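Local atomic coordinates of proline dehydrogenase (Bradyrhizobium japonicum USDA 110, PDB entry 3HAZ), a protein that probably oxidises proline to glutamate in two steps, using an FAD-dependent proline dehydrogenase and an NAD-dependent aldehyde dehydrogenase joined on one chain. Residues P16-I21 with Y316-S321; D280-D285 with G345-T350; A322-V327 with V377-K382; P364-T367 with M371-L374. One frame throughout, in Å; residues are numbered along the deposited sequence.

Contact 1. Residues P16-I21 with Y316-S321. With FAD (flavin-adenine dinucleotide), chain C.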
# COMPACT_ATOMS: atom_id res chain seq x y z
N PRO A 16 11.13 -36.75 6.97
CA PRO A 16 11.17 -36.11 8.29
C PRO A 16 11.31 -34.59 8.21
O PRO A 16 11.62 -34.04 7.15
CB PRO A 16 12.39 -36.73 8.97
CG PRO A 16 13.24 -37.25 7.85
CD PRO A 16 12.30 -37.61 6.73
N ASP A 17 11.09 -33.92 9.34
CA ASP A 17 11.10 -32.46 9.43
C ASP A 17 12.49 -31.86 9.25
O ASP A 17 13.43 -32.21 9.97
CB ASP A 17 10.51 -32.02 10.77
CG ASP A 17 10.69 -30.54 11.04
OD1 ASP A 17 10.25 -29.71 10.21
OD2 ASP A 17 11.26 -30.20 12.10
N ASP A 18 12.62 -30.93 8.30
CA ASP A 18 13.91 -30.33 7.97
C ASP A 18 14.56 -29.65 9.18
O ASP A 18 15.76 -29.78 9.40
CB ASP A 18 13.74 -29.30 6.85
CG ASP A 18 13.20 -29.90 5.57
OD1 ASP A 18 12.13 -30.55 5.61
OD2 ASP A 18 13.84 -29.70 4.51
N ALA A 19 13.75 -28.92 9.94
CA ALA A 19 14.24 -28.13 11.07
C ALA A 19 14.99 -28.97 12.10
O ALA A 19 16.06 -28.59 12.56
CB ALA A 19 13.08 -27.38 11.73
N GLU A 20 14.40 -30.10 12.48
CA GLU A 20 15.02 -30.99 13.45
C GLU A 20 16.35 -31.55 12.94
O GLU A 20 17.27 -31.78 13.71
CB GLU A 20 14.06 -32.13 13.82
CG GLU A 20 12.77 -31.63 14.47
CD GLU A 20 11.83 -32.75 14.85
OE1 GLU A 20 11.91 -33.84 14.24
OE2 GLU A 20 10.99 -32.54 15.76
N ILE A 21 16.44 -31.78 11.63
CA ILE A 21 17.70 -32.22 11.03
C ILE A 21 18.71 -31.09 11.12
O ILE A 21 19.85 -31.29 11.54
CB ILE A 21 17.52 -32.69 9.57
CG1 ILE A 21 16.70 -33.99 9.52
CG2 ILE A 21 18.87 -32.91 8.90
CD1 ILE A 21 16.38 -34.47 8.13
N TYR A 316 21.25 -35.37 -0.84
CA TYR A 316 20.12 -34.44 -0.83
C TYR A 316 18.87 -35.06 -0.22
O TYR A 316 17.88 -34.38 0.01
CB TYR A 316 19.87 -33.79 -2.21
CG TYR A 316 19.21 -34.62 -3.29
CD1 TYR A 316 19.03 -36.00 -3.16
CD2 TYR A 316 18.80 -34.02 -4.48
CE1 TYR A 316 18.42 -36.75 -4.18
CE2 TYR A 316 18.20 -34.76 -5.50
CZ TYR A 316 18.02 -36.12 -5.35
OH TYR A 316 17.43 -36.84 -6.37
N GLN A 317 18.94 -36.36 0.07
CA GLN A 317 17.84 -37.05 0.75
C GLN A 317 18.04 -37.03 2.26
O GLN A 317 19.15 -37.24 2.75
CB GLN A 317 17.73 -38.50 0.28
CG GLN A 317 17.35 -38.67 -1.18
CD GLN A 317 16.61 -39.97 -1.42
OE1 GLN A 317 15.69 -40.31 -0.68
NE2 GLN A 317 16.99 -40.69 -2.47
N LYS A 318 16.96 -36.79 2.98
CA LYS A 318 17.01 -36.81 4.43
C LYS A 318 17.41 -38.18 4.96
O LYS A 318 17.99 -38.29 6.04
CB LYS A 318 15.66 -36.36 5.01
CG LYS A 318 15.16 -35.03 4.42
CD LYS A 318 13.74 -34.70 4.89
CE LYS A 318 13.28 -33.35 4.33
NZ LYS A 318 11.80 -33.13 4.52
N ARG A 319 17.13 -39.23 4.18
CA ARG A 319 17.47 -40.60 4.59
C ARG A 319 18.94 -40.96 4.37
O ARG A 319 19.37 -42.06 4.71
CB ARG A 319 16.59 -41.62 3.85
CG ARG A 319 15.13 -41.63 4.28
CD ARG A 319 14.30 -42.55 3.40
NE ARG A 319 14.27 -42.09 2.01
CZ ARG A 319 13.72 -42.76 1.00
NH1 ARG A 319 13.14 -43.93 1.22
NH2 ARG A 319 13.75 -42.25 -0.22
N ALA A 320 19.72 -40.04 3.81
CA ALA A 320 21.10 -40.35 3.40
C ALA A 320 21.96 -40.96 4.51
O ALA A 320 22.63 -41.98 4.30
CB ALA A 320 21.77 -39.12 2.82
N SER A 321 21.94 -40.35 5.70
CA SER A 321 22.77 -40.83 6.79
C SER A 321 22.40 -42.26 7.21
O SER A 321 23.27 -43.06 7.57
CB SER A 321 22.70 -39.88 7.99
OG SER A 321 23.66 -40.22 8.97
PA FAD C . 26.43 -28.15 -6.67
O1A FAD C . 26.15 -26.87 -7.64
O2A FAD C . 27.22 -27.81 -5.49
O5B FAD C . 25.00 -28.74 -6.17
C5B FAD C . 24.03 -29.02 -7.14
C4B FAD C . 22.88 -29.83 -6.50
O4B FAD C . 22.39 -29.47 -5.10
C3B FAD C . 21.93 -30.62 -7.16
O3B FAD C . 22.35 -31.48 -8.20
C2B FAD C . 21.02 -31.10 -6.06
O2B FAD C . 21.21 -32.43 -5.61
C1B FAD C . 21.11 -30.06 -5.00
N9A FAD C . 20.14 -28.98 -5.03
C8A FAD C . 19.96 -28.00 -6.00
N7A FAD C . 18.95 -27.17 -5.57
C5A FAD C . 18.51 -27.64 -4.31
C6A FAD C . 17.45 -27.16 -3.36
N6A FAD C . 16.65 -25.99 -3.68
N1A FAD C . 17.24 -27.80 -2.23
C2A FAD C . 18.01 -28.93 -1.89
N3A FAD C . 19.03 -29.39 -2.80
C4A FAD C . 19.25 -28.73 -3.99
N1 FAD C . 23.16 -38.28 -8.61
C2 FAD C . 22.19 -39.21 -8.34
O2 FAD C . 20.95 -38.81 -7.90
N3 FAD C . 22.46 -40.61 -8.56
C4 FAD C . 23.68 -41.00 -9.04
O4 FAD C . 23.97 -42.37 -9.19
C4X FAD C . 24.70 -40.02 -9.31
N5 FAD C . 26.04 -40.44 -9.82
C5X FAD C . 27.03 -39.46 -10.09
C6 FAD C . 28.34 -39.88 -10.60
C7 FAD C . 29.33 -38.90 -10.87
C7M FAD C . 30.68 -39.34 -11.41
C8 FAD C . 29.04 -37.46 -10.63
C8M FAD C . 30.09 -36.38 -10.91
C9 FAD C . 27.78 -37.07 -10.14
C9A FAD C . 26.75 -38.09 -9.87
N10 FAD C . 25.43 -37.69 -9.36
C10 FAD C . 24.43 -38.69 -9.09
C1' FAD C . 25.13 -36.28 -8.95
C2' FAD C . 24.50 -35.36 -10.02
O2' FAD C . 24.66 -35.94 -11.31
C3' FAD C . 25.13 -33.96 -9.92
O3' FAD C . 26.42 -33.96 -10.51
C4' FAD C . 25.24 -33.46 -8.43
O4' FAD C . 24.13 -33.60 -7.62
C5' FAD C . 25.83 -32.02 -8.35
O5' FAD C . 26.45 -31.75 -7.11
P FAD C . 27.73 -30.69 -7.10
O1P FAD C . 28.38 -30.62 -5.57
O2P FAD C . 28.71 -31.09 -8.11
O3P FAD C . 27.14 -29.26 -7.63
O HOH W 1 12.25 -30.78 2.61
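Lys-318 stretches along Pro-16 and past Ile-21 to reach Asp-18, and nearly every atom of its side chain meets something on the 16-21 segment. CG lies beside the backbone N (chi1 -51°) and the chain is extended from there on, which carries the ammonium group out to Pro-16 O and Asp-18. Near the base, Lys-318 CB rests 3.7 Å from CD1 of Ile-21, whose side chain crosses the lysine at about a right angle. Further out, the proline ring and the lysine slide past each other in opposite directions, with Lys-318 CD 3.7 Å from Pro-16 CD. At the end, Lys-318 NZ donates to Pro-16 O at 2.8 Å, almost in line with the carbonyl (C=O...N 166°), and forms a salt bridge with Asp-18 OD1 at 2.8 Å, met from above the carboxylate plane. Water 1 donates to Asp-18 OD2 at 2.7 Å and accepts from the lysine NZ, closing a small ring of bonds. Tyr-363 O is a further acceptor for the same nitrogen. Asp-17 is the N-cap of helix 18-28, its OD2 accepting from Glu-20 N. In the fold, this contact lays the start of that helix against the loop that leads from barrel strand 309-314 into helix 320-333, while Tyr-316, on that loop, turns to helices 348-357 and 369-384 and to the FAD ribose.

Contact 2. Residues D280-D285 with G345-T350. With FAD (flavin-adenine dinucleotide), chain C.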
# COMPACT_ATOMS: atom_id res chain seq x y z
N ASP A 280 24.13 -47.06 -9.46
CA ASP A 280 23.70 -45.66 -9.34
C ASP A 280 22.48 -45.54 -8.44
O ASP A 280 21.73 -46.51 -8.25
CB ASP A 280 23.37 -45.08 -10.72
CG ASP A 280 24.61 -44.80 -11.57
OD1 ASP A 280 25.74 -44.81 -11.02
OD2 ASP A 280 24.44 -44.55 -12.78
N ALA A 281 22.28 -44.35 -7.89
CA ALA A 281 21.09 -44.07 -7.10
C ALA A 281 20.11 -43.29 -7.97
O ALA A 281 20.50 -42.36 -8.68
CB ALA A 281 21.45 -43.28 -5.86
N GLU A 282 18.84 -43.67 -7.92
CA GLU A 282 17.82 -43.05 -8.77
C GLU A 282 16.76 -42.34 -7.92
O GLU A 282 17.09 -41.71 -6.92
CB GLU A 282 17.23 -44.10 -9.72
CG GLU A 282 18.35 -44.78 -10.55
CD GLU A 282 17.85 -45.77 -11.59
OE1 GLU A 282 17.33 -45.33 -12.64
OE2 GLU A 282 18.00 -46.99 -11.37
N GLU A 283 15.49 -42.43 -8.32
CA GLU A 283 14.45 -41.68 -7.61
C GLU A 283 14.25 -42.17 -6.18
O GLU A 283 14.53 -43.33 -5.86
CB GLU A 283 13.12 -41.73 -8.37
CG GLU A 283 13.18 -41.19 -9.79
CD GLU A 283 13.68 -42.22 -10.80
OE1 GLU A 283 14.13 -43.31 -10.39
OE2 GLU A 283 13.62 -41.94 -12.01
N ALA A 284 13.74 -41.29 -5.33
CA ALA A 284 13.53 -41.60 -3.92
C ALA A 284 12.58 -42.77 -3.71
O ALA A 284 12.74 -43.53 -2.75
CB ALA A 284 13.03 -40.37 -3.16
N ASP A 285 11.59 -42.92 -4.58
CA ASP A 285 10.62 -44.00 -4.40
C ASP A 285 11.20 -45.36 -4.76
O ASP A 285 10.58 -46.40 -4.53
CB ASP A 285 9.28 -43.72 -5.13
CG ASP A 285 9.41 -43.71 -6.64
OD1 ASP A 285 10.52 -43.97 -7.17
OD2 ASP A 285 8.40 -43.43 -7.31
N GLY A 345 22.67 -35.25 -5.66
CA GLY A 345 21.47 -35.87 -6.22
C GLY A 345 20.98 -35.26 -7.52
O GLY A 345 20.94 -34.04 -7.66
N ALA A 346 20.59 -36.11 -8.46
CA ALA A 346 20.29 -35.65 -9.82
C ALA A 346 18.81 -35.45 -10.16
O ALA A 346 18.49 -35.08 -11.29
CB ALA A 346 20.92 -36.59 -10.84
N TYR A 347 17.91 -35.71 -9.21
CA TYR A 347 16.48 -35.75 -9.52
C TYR A 347 15.65 -34.79 -8.66
O TYR A 347 14.46 -35.04 -8.44
CB TYR A 347 15.93 -37.18 -9.33
CG TYR A 347 16.69 -38.26 -10.08
CD1 TYR A 347 17.85 -38.82 -9.55
CD2 TYR A 347 16.23 -38.74 -11.31
CE1 TYR A 347 18.55 -39.81 -10.23
CE2 TYR A 347 16.92 -39.73 -12.00
CZ TYR A 347 18.07 -40.26 -11.45
OH TYR A 347 18.76 -41.23 -12.13
N TRP A 348 16.25 -33.71 -8.19
CA TRP A 348 15.58 -32.84 -7.21
C TRP A 348 14.22 -32.34 -7.68
O TRP A 348 13.22 -32.51 -6.99
CB TRP A 348 16.48 -31.66 -6.80
CG TRP A 348 15.91 -30.81 -5.69
CD1 TRP A 348 16.04 -31.02 -4.35
CD2 TRP A 348 15.13 -29.62 -5.84
NE1 TRP A 348 15.38 -30.03 -3.65
CE2 TRP A 348 14.81 -29.16 -4.54
CE3 TRP A 348 14.66 -28.90 -6.94
CZ2 TRP A 348 14.05 -28.01 -4.32
CZ3 TRP A 348 13.91 -27.75 -6.72
CH2 TRP A 348 13.61 -27.32 -5.41
N ASP A 349 14.18 -31.74 -8.86
CA ASP A 349 12.93 -31.20 -9.39
C ASP A 349 11.87 -32.29 -9.51
O ASP A 349 10.69 -32.05 -9.26
CB ASP A 349 13.16 -30.51 -10.73
CG ASP A 349 13.83 -29.16 -10.58
OD1 ASP A 349 13.15 -28.19 -10.17
OD2 ASP A 349 15.04 -29.06 -10.86
N THR A 350 12.29 -33.49 -9.86
CA THR A 350 11.37 -34.61 -9.97
C THR A 350 10.79 -34.98 -8.61
O THR A 350 9.59 -35.22 -8.50
CB THR A 350 12.05 -35.82 -10.63
OG1 THR A 350 12.36 -35.49 -11.99
CG2 THR A 350 11.14 -37.04 -10.61
PA FAD C . 26.43 -28.15 -6.67
O1A FAD C . 26.15 -26.87 -7.64
O2A FAD C . 27.22 -27.81 -5.49
O5B FAD C . 25.00 -28.74 -6.17
C5B FAD C . 24.03 -29.02 -7.14
C4B FAD C . 22.88 -29.83 -6.50
O4B FAD C . 22.39 -29.47 -5.10
C3B FAD C . 21.93 -30.62 -7.16
O3B FAD C . 22.35 -31.48 -8.20
C2B FAD C . 21.02 -31.10 -6.06
O2B FAD C . 21.21 -32.43 -5.61
C1B FAD C . 21.11 -30.06 -5.00
N9A FAD C . 20.14 -28.98 -5.03
C8A FAD C . 19.96 -28.00 -6.00
N7A FAD C . 18.95 -27.17 -5.57
C5A FAD C . 18.51 -27.64 -4.31
C6A FAD C . 17.45 -27.16 -3.36
N6A FAD C . 16.65 -25.99 -3.68
N1A FAD C . 17.24 -27.80 -2.23
C2A FAD C . 18.01 -28.93 -1.89
N3A FAD C . 19.03 -29.39 -2.80
C4A FAD C . 19.25 -28.73 -3.99
N1 FAD C . 23.16 -38.28 -8.61
C2 FAD C . 22.19 -39.21 -8.34
O2 FAD C . 20.95 -38.81 -7.90
N3 FAD C . 22.46 -40.61 -8.56
C4 FAD C . 23.68 -41.00 -9.04
O4 FAD C . 23.97 -42.37 -9.19
C4X FAD C . 24.70 -40.02 -9.31
N5 FAD C . 26.04 -40.44 -9.82
C5X FAD C . 27.03 -39.46 -10.09
C6 FAD C . 28.34 -39.88 -10.60
C7 FAD C . 29.33 -38.90 -10.87
C7M FAD C . 30.68 -39.34 -11.41
C8 FAD C . 29.04 -37.46 -10.63
C8M FAD C . 30.09 -36.38 -10.91
C9 FAD C . 27.78 -37.07 -10.14
C9A FAD C . 26.75 -38.09 -9.87
N10 FAD C . 25.43 -37.69 -9.36
C10 FAD C . 24.43 -38.69 -9.09
C1' FAD C . 25.13 -36.28 -8.95
C2' FAD C . 24.50 -35.36 -10.02
O2' FAD C . 24.66 -35.94 -11.31
C3' FAD C . 25.13 -33.96 -9.92
O3' FAD C . 26.42 -33.96 -10.51
C4' FAD C . 25.24 -33.46 -8.43
O4' FAD C . 24.13 -33.60 -7.62
C5' FAD C . 25.83 -32.02 -8.35
O5' FAD C . 26.45 -31.75 -7.11
P FAD C . 27.73 -30.69 -7.10
O1P FAD C . 28.38 -30.62 -5.57
O2P FAD C . 28.71 -31.09 -8.11
O3P FAD C . 27.14 -29.26 -7.63
O HOH W 2 17.36 -42.76 -13.78
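Tyr-347 lays its ring across the backbone of Glu-282 and Glu-283. With CG beside the backbone N (chi1 -53°), the bond from CB aims the ring at the 280-285 loop. Glu-282 C and Glu-283 N then lie over one face. Along one side, CD1 approaches FAD O2, which sits at the ring edge, and Tyr-347 CE1 comes 3.6 Å from Ala-281 O. On the other side, Tyr-347 CE2 lies 4.0 Å from OE2 of Glu-283, whose other oxygen, OE1, is salt-bridged to Arg-286. The segments follow the C-terminal ends of strands 276-279 and 338-343 of the proline dehydrogenase TIM barrel, the second running on into helix 348-357. Here the flavin is held: Ala-281 N donates to FAD O4 at 2.9 Å, and Ala-281 O accepts from FAD N3 at 2.6 Å. Ala-346 N donates to FAD O2 at 2.8 Å. Farther along the tyrosine, CZ meets Glu-282 CA. The hydroxyl lies alongside the Glu-282 chain, which points the same way, and Tyr-347 OH is joined to water 2 at 2.7 Å. Water 2 donates to Glu-282 OE1 at 2.8 Å, an oxygen also bonded to Ser-241. A leucine in place of Tyr-347 is likely to strand water 2 without its hydroxyl partner and open a gap over the Glu-282 backbone. Trp-348, next in the chain, turns one ring face to FAD C6A.

Contact 3. Residues A322-V327 with V377-K382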
# COMPACT_ATOMS: atom_id res chain seq x y z
N ALA A 322 21.11 -42.57 7.15
CA ALA A 322 20.62 -43.90 7.50
C ALA A 322 21.02 -44.94 6.45
O ALA A 322 21.27 -46.10 6.77
CB ALA A 322 19.11 -43.88 7.71
N VAL A 323 21.06 -44.52 5.19
CA VAL A 323 21.51 -45.41 4.12
C VAL A 323 22.97 -45.81 4.37
O VAL A 323 23.37 -46.96 4.17
CB VAL A 323 21.38 -44.75 2.74
CG1 VAL A 323 21.98 -45.64 1.67
CG2 VAL A 323 19.91 -44.44 2.43
N ILE A 324 23.77 -44.84 4.82
CA ILE A 324 25.17 -45.10 5.12
C ILE A 324 25.31 -46.12 6.25
O ILE A 324 26.12 -47.03 6.17
CB ILE A 324 25.92 -43.79 5.44
CG1 ILE A 324 26.03 -42.94 4.17
CG2 ILE A 324 27.31 -44.09 5.99
CD1 ILE A 324 26.66 -41.58 4.41
N ASP A 325 24.49 -45.97 7.29
CA ASP A 325 24.48 -46.94 8.39
C ASP A 325 24.16 -48.34 7.85
O ASP A 325 24.78 -49.32 8.25
CB ASP A 325 23.44 -46.57 9.44
CG ASP A 325 23.80 -45.31 10.22
OD1 ASP A 325 24.99 -44.94 10.26
OD2 ASP A 325 22.88 -44.70 10.80
N TYR A 326 23.16 -48.40 6.97
CA TYR A 326 22.70 -49.66 6.40
C TYR A 326 23.79 -50.31 5.54
O TYR A 326 24.03 -51.52 5.62
CB TYR A 326 21.43 -49.43 5.56
CG TYR A 326 20.91 -50.66 4.85
CD1 TYR A 326 20.06 -51.54 5.49
CD2 TYR A 326 21.28 -50.93 3.54
CE1 TYR A 326 19.58 -52.67 4.84
CE2 TYR A 326 20.81 -52.05 2.88
CZ TYR A 326 19.96 -52.92 3.54
OH TYR A 326 19.49 -54.04 2.89
N VAL A 327 24.44 -49.49 4.72
CA VAL A 327 25.50 -49.99 3.85
C VAL A 327 26.68 -50.51 4.67
O VAL A 327 27.25 -51.55 4.35
CB VAL A 327 25.97 -48.90 2.85
CG1 VAL A 327 27.19 -49.39 2.09
CG2 VAL A 327 24.84 -48.57 1.89
N VAL A 377 28.45 -32.66 3.47
CA VAL A 377 29.67 -32.61 4.27
C VAL A 377 29.52 -33.50 5.51
O VAL A 377 30.44 -34.22 5.88
CB VAL A 377 30.06 -31.17 4.64
CG1 VAL A 377 31.10 -31.16 5.77
CG2 VAL A 377 30.58 -30.45 3.40
N ALA A 378 28.35 -33.45 6.14
CA ALA A 378 28.08 -34.32 7.28
C ALA A 378 28.20 -35.81 6.90
O ALA A 378 28.78 -36.60 7.65
CB ALA A 378 26.70 -34.02 7.87
N CYS A 379 27.66 -36.17 5.74
CA CYS A 379 27.74 -37.55 5.26
C CYS A 379 29.18 -37.94 4.89
O CYS A 379 29.59 -39.09 5.07
CB CYS A 379 26.80 -37.78 4.07
SG CYS A 379 25.04 -37.84 4.52
N ALA A 380 29.92 -36.97 4.37
CA ALA A 380 31.31 -37.21 3.98
C ALA A 380 32.11 -37.53 5.23
O ALA A 380 32.92 -38.46 5.24
CB ALA A 380 31.88 -35.99 3.28
N SER A 381 31.88 -36.77 6.29
CA SER A 381 32.56 -36.99 7.55
C SER A 381 32.28 -38.41 8.05
O SER A 381 33.18 -39.12 8.48
CB SER A 381 32.09 -35.96 8.58
OG SER A 381 32.70 -36.18 9.84
N LYS A 382 31.02 -38.80 7.96
CA LYS A 382 30.58 -40.13 8.37
C LYS A 382 31.33 -41.21 7.58
O LYS A 382 31.85 -42.16 8.16
CB LYS A 382 29.08 -40.25 8.13
CG LYS A 382 28.37 -41.33 8.92
CD LYS A 382 26.86 -41.15 8.75
CE LYS A 382 26.09 -42.35 9.25
NZ LYS A 382 26.24 -42.54 10.72
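Asp-325 and Lys-382 close a salt bridge over an apolar seam between two neighbouring helices of the proline dehydrogenase TIM barrel. Helix 320-333 follows strand 309-314, and helix 369-384 leads into strand 390-395. The two short segments pack side by side and nearly parallel, their axes 17° apart and 10.8 Å from each other at closest approach. Ile-324 rests on Ile-313 of strand 309-314 and Cys-379 on Leu-342 of strand 338-343, which places both helices outside the barrel.

The charged pair is a direct bond made by a long side chain. Lys-382 CG stands away from its backbone N, and the chain stays extended as far as CE before bending at the last torsion (chi4 65°), which swings Lys-382 NZ to Asp-325 OD1 at 2.7 Å. The ammonium arrives on the syn side of that oxygen, 16° out of the carboxylate plane, and the two side chains cross at about a right angle. Asp-325 is exposed, and solvent is likely to hydrate the carboxylate.

The peptide groups are served within each helix, as i to i+4 bonds: Tyr-326 N gives to Ala-322 O at 3.0 Å, Val-327 N to Val-323 O, Ser-381 N to Val-377 O, and Lys-382 N to Ala-378 O at 3.2 Å.

Below the salt bridge, Ile-324 supplies the apolar part. Ile-324 CG2 lies 3.9 Å from Lys-382 CE, the two chains sliding past each other in opposite directions. The other branch of the isoleucine reaches across to the cysteine, with Ile-324 CD1 3.8 Å from Cys-379 CB and 4.1 Å from Cys-379 SG.

Contact 4. Residues P364-T367 with M371-L374. With FAD (flavin-adenine dinucleotide), chain C.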
# COMPACT_ATOMS: atom_id res chain seq x y z
N PRO A 364 11.10 -35.94 0.44
CA PRO A 364 12.20 -36.83 0.84
C PRO A 364 13.57 -36.15 0.68
O PRO A 364 14.58 -36.66 1.17
CB PRO A 364 12.08 -38.01 -0.13
CG PRO A 364 11.40 -37.44 -1.34
CD PRO A 364 10.50 -36.34 -0.85
N VAL A 365 13.58 -35.02 -0.01
CA VAL A 365 14.81 -34.27 -0.23
C VAL A 365 14.72 -32.95 0.51
O VAL A 365 13.62 -32.47 0.79
CB VAL A 365 15.03 -33.95 -1.72
CG1 VAL A 365 15.44 -35.21 -2.50
CG2 VAL A 365 13.77 -33.32 -2.32
N PHE A 366 15.87 -32.37 0.83
CA PHE A 366 15.90 -31.01 1.35
C PHE A 366 15.40 -30.06 0.27
O PHE A 366 15.45 -30.38 -0.92
CB PHE A 366 17.31 -30.64 1.82
CG PHE A 366 17.85 -31.57 2.89
CD1 PHE A 366 17.34 -31.53 4.18
CD2 PHE A 366 18.85 -32.47 2.59
CE1 PHE A 366 17.83 -32.39 5.16
CE2 PHE A 366 19.34 -33.33 3.56
CZ PHE A 366 18.84 -33.29 4.85
N THR A 367 14.89 -28.90 0.67
CA THR A 367 14.37 -27.94 -0.30
C THR A 367 15.20 -26.66 -0.36
O THR A 367 14.94 -25.80 -1.20
CB THR A 367 12.89 -27.59 -0.04
OG1 THR A 367 12.69 -27.34 1.35
CG2 THR A 367 11.99 -28.74 -0.49
N MET A 371 21.10 -26.76 2.63
CA MET A 371 20.85 -27.94 3.46
C MET A 371 21.42 -29.20 2.81
O MET A 371 21.93 -30.09 3.49
CB MET A 371 19.35 -28.10 3.75
CG MET A 371 18.80 -27.17 4.83
SD MET A 371 19.54 -27.46 6.46
CE MET A 371 18.80 -29.02 6.96
N THR A 372 21.35 -29.27 1.48
CA THR A 372 21.96 -30.39 0.78
C THR A 372 23.47 -30.33 0.97
O THR A 372 24.12 -31.35 1.21
CB THR A 372 21.62 -30.40 -0.72
OG1 THR A 372 20.26 -30.83 -0.89
CG2 THR A 372 22.54 -31.34 -1.49
N ASP A 373 24.02 -29.12 0.85
CA ASP A 373 25.46 -28.92 1.01
C ASP A 373 25.91 -29.28 2.42
O ASP A 373 26.95 -29.91 2.60
CB ASP A 373 25.84 -27.47 0.67
CG ASP A 373 25.97 -27.24 -0.82
OD1 ASP A 373 26.02 -28.24 -1.59
OD2 ASP A 373 26.03 -26.07 -1.24
N LEU A 374 25.13 -28.88 3.43
CA LEU A 374 25.40 -29.26 4.81
C LEU A 374 25.35 -30.77 5.01
O LEU A 374 26.23 -31.35 5.64
CB LEU A 374 24.37 -28.63 5.76
CG LEU A 374 24.63 -27.23 6.30
CD1 LEU A 374 23.56 -26.88 7.30
CD2 LEU A 374 26.01 -27.14 6.94
PA FAD C . 26.43 -28.15 -6.67
O1A FAD C . 26.15 -26.87 -7.64
O2A FAD C . 27.22 -27.81 -5.49
O5B FAD C . 25.00 -28.74 -6.17
C5B FAD C . 24.03 -29.02 -7.14
C4B FAD C . 22.88 -29.83 -6.50
O4B FAD C . 22.39 -29.47 -5.10
C3B FAD C . 21.93 -30.62 -7.16
O3B FAD C . 22.35 -31.48 -8.20
C2B FAD C . 21.02 -31.10 -6.06
O2B FAD C . 21.21 -32.43 -5.61
C1B FAD C . 21.11 -30.06 -5.00
N9A FAD C . 20.14 -28.98 -5.03
C8A FAD C . 19.96 -28.00 -6.00
N7A FAD C . 18.95 -27.17 -5.57
C5A FAD C . 18.51 -27.64 -4.31
C6A FAD C . 17.45 -27.16 -3.36
N6A FAD C . 16.65 -25.99 -3.68
N1A FAD C . 17.24 -27.80 -2.23
C2A FAD C . 18.01 -28.93 -1.89
N3A FAD C . 19.03 -29.39 -2.80
C4A FAD C . 19.25 -28.73 -3.99
N1 FAD C . 23.16 -38.28 -8.61
C2 FAD C . 22.19 -39.21 -8.34
O2 FAD C . 20.95 -38.81 -7.90
N3 FAD C . 22.46 -40.61 -8.56
C4 FAD C . 23.68 -41.00 -9.04
O4 FAD C . 23.97 -42.37 -9.19
C4X FAD C . 24.70 -40.02 -9.31
N5 FAD C . 26.04 -40.44 -9.82
C5X FAD C . 27.03 -39.46 -10.09
C6 FAD C . 28.34 -39.88 -10.60
C7 FAD C . 29.33 -38.90 -10.87
C7M FAD C . 30.68 -39.34 -11.41
C8 FAD C . 29.04 -37.46 -10.63
C8M FAD C . 30.09 -36.38 -10.91
C9 FAD C . 27.78 -37.07 -10.14
C9A FAD C . 26.75 -38.09 -9.87
N10 FAD C . 25.43 -37.69 -9.36
C10 FAD C . 24.43 -38.69 -9.09
C1' FAD C . 25.13 -36.28 -8.95
C2' FAD C . 24.50 -35.36 -10.02
O2' FAD C . 24.66 -35.94 -11.31
C3' FAD C . 25.13 -33.96 -9.92
O3' FAD C . 26.42 -33.96 -10.51
C4' FAD C . 25.24 -33.46 -8.43
O4' FAD C . 24.13 -33.60 -7.62
C5' FAD C . 25.83 -32.02 -8.35
O5' FAD C . 26.45 -31.75 -7.11
P FAD C . 27.73 -30.69 -7.10
O1P FAD C . 28.38 -30.62 -5.57
O2P FAD C . 28.71 -31.09 -8.11
O3P FAD C . 27.14 -29.26 -7.63
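Phe-366 and Met-371 form the apolar half of this contact, Phe-366 CB against Met-371 CB at 3.8 Å. Their side chains cross at about a right angle. The methionine is bent at both of its later torsions (chi2 -64°, chi3 -72°), which curls the thioether back and sets Met-371 CE 3.9 Å from Phe-366 CE1. Met-371 CB and CE both stand above the ring plane on the same face, CE out beyond the CD1-CE1 rim. Trimming Phe-366 to an alanine here would probably leave Met-371 CE without its ring partner and open a gap beside the adenine-binding threonine.

Polar groups meet the same ring without bonding to it. Met-371 O stands over the face that the methionine side chain also meets, offset toward the rim, and Thr-372 OG1 lies at the edge, 4.1 Å from Phe-366 CD2.

Two hydrogen bonds go to the adenine of FAD. Thr-372 OG1 donates to FAD N3A at 2.7 Å, and FAD N6A donates to Thr-367 O at 3.0 Å, so the helix and the loop each grip the base.

Asp-373 forms salt bridges with Lys-344 and Lys-369. The 364-367 loop lies between helices 348-357 and 369-384, while helix 18-28 meets Phe-366 through Asp-18 and Ile-21 and Met-371 through Ala-22.

Contacts 1, 2 and 4 ring the FAD site, each touching the cofactor, whereas contact 3 lies behind them, the side chain of Cys-379 about 12 Å from FAD. Contacts 1 and 4 are closest, their centres 7 Å apart, and are tied by backbone bonds: Tyr-316 O to Phe-366 N and Lys-318 N to Pro-364 O, each 3.0 Å. Contact 2 joins them through Tyr-316 OH to Tyr-347 N (3.1 Å) and Trp-348 NE1 to Phe-366 O (2.7 Å), so flavin-side and adenine-side segments share bonds. Contact 3 shares helix 320-333 with contact 1 and helix 369-384 with contact 4, linking the pocket to the outer barrel helices.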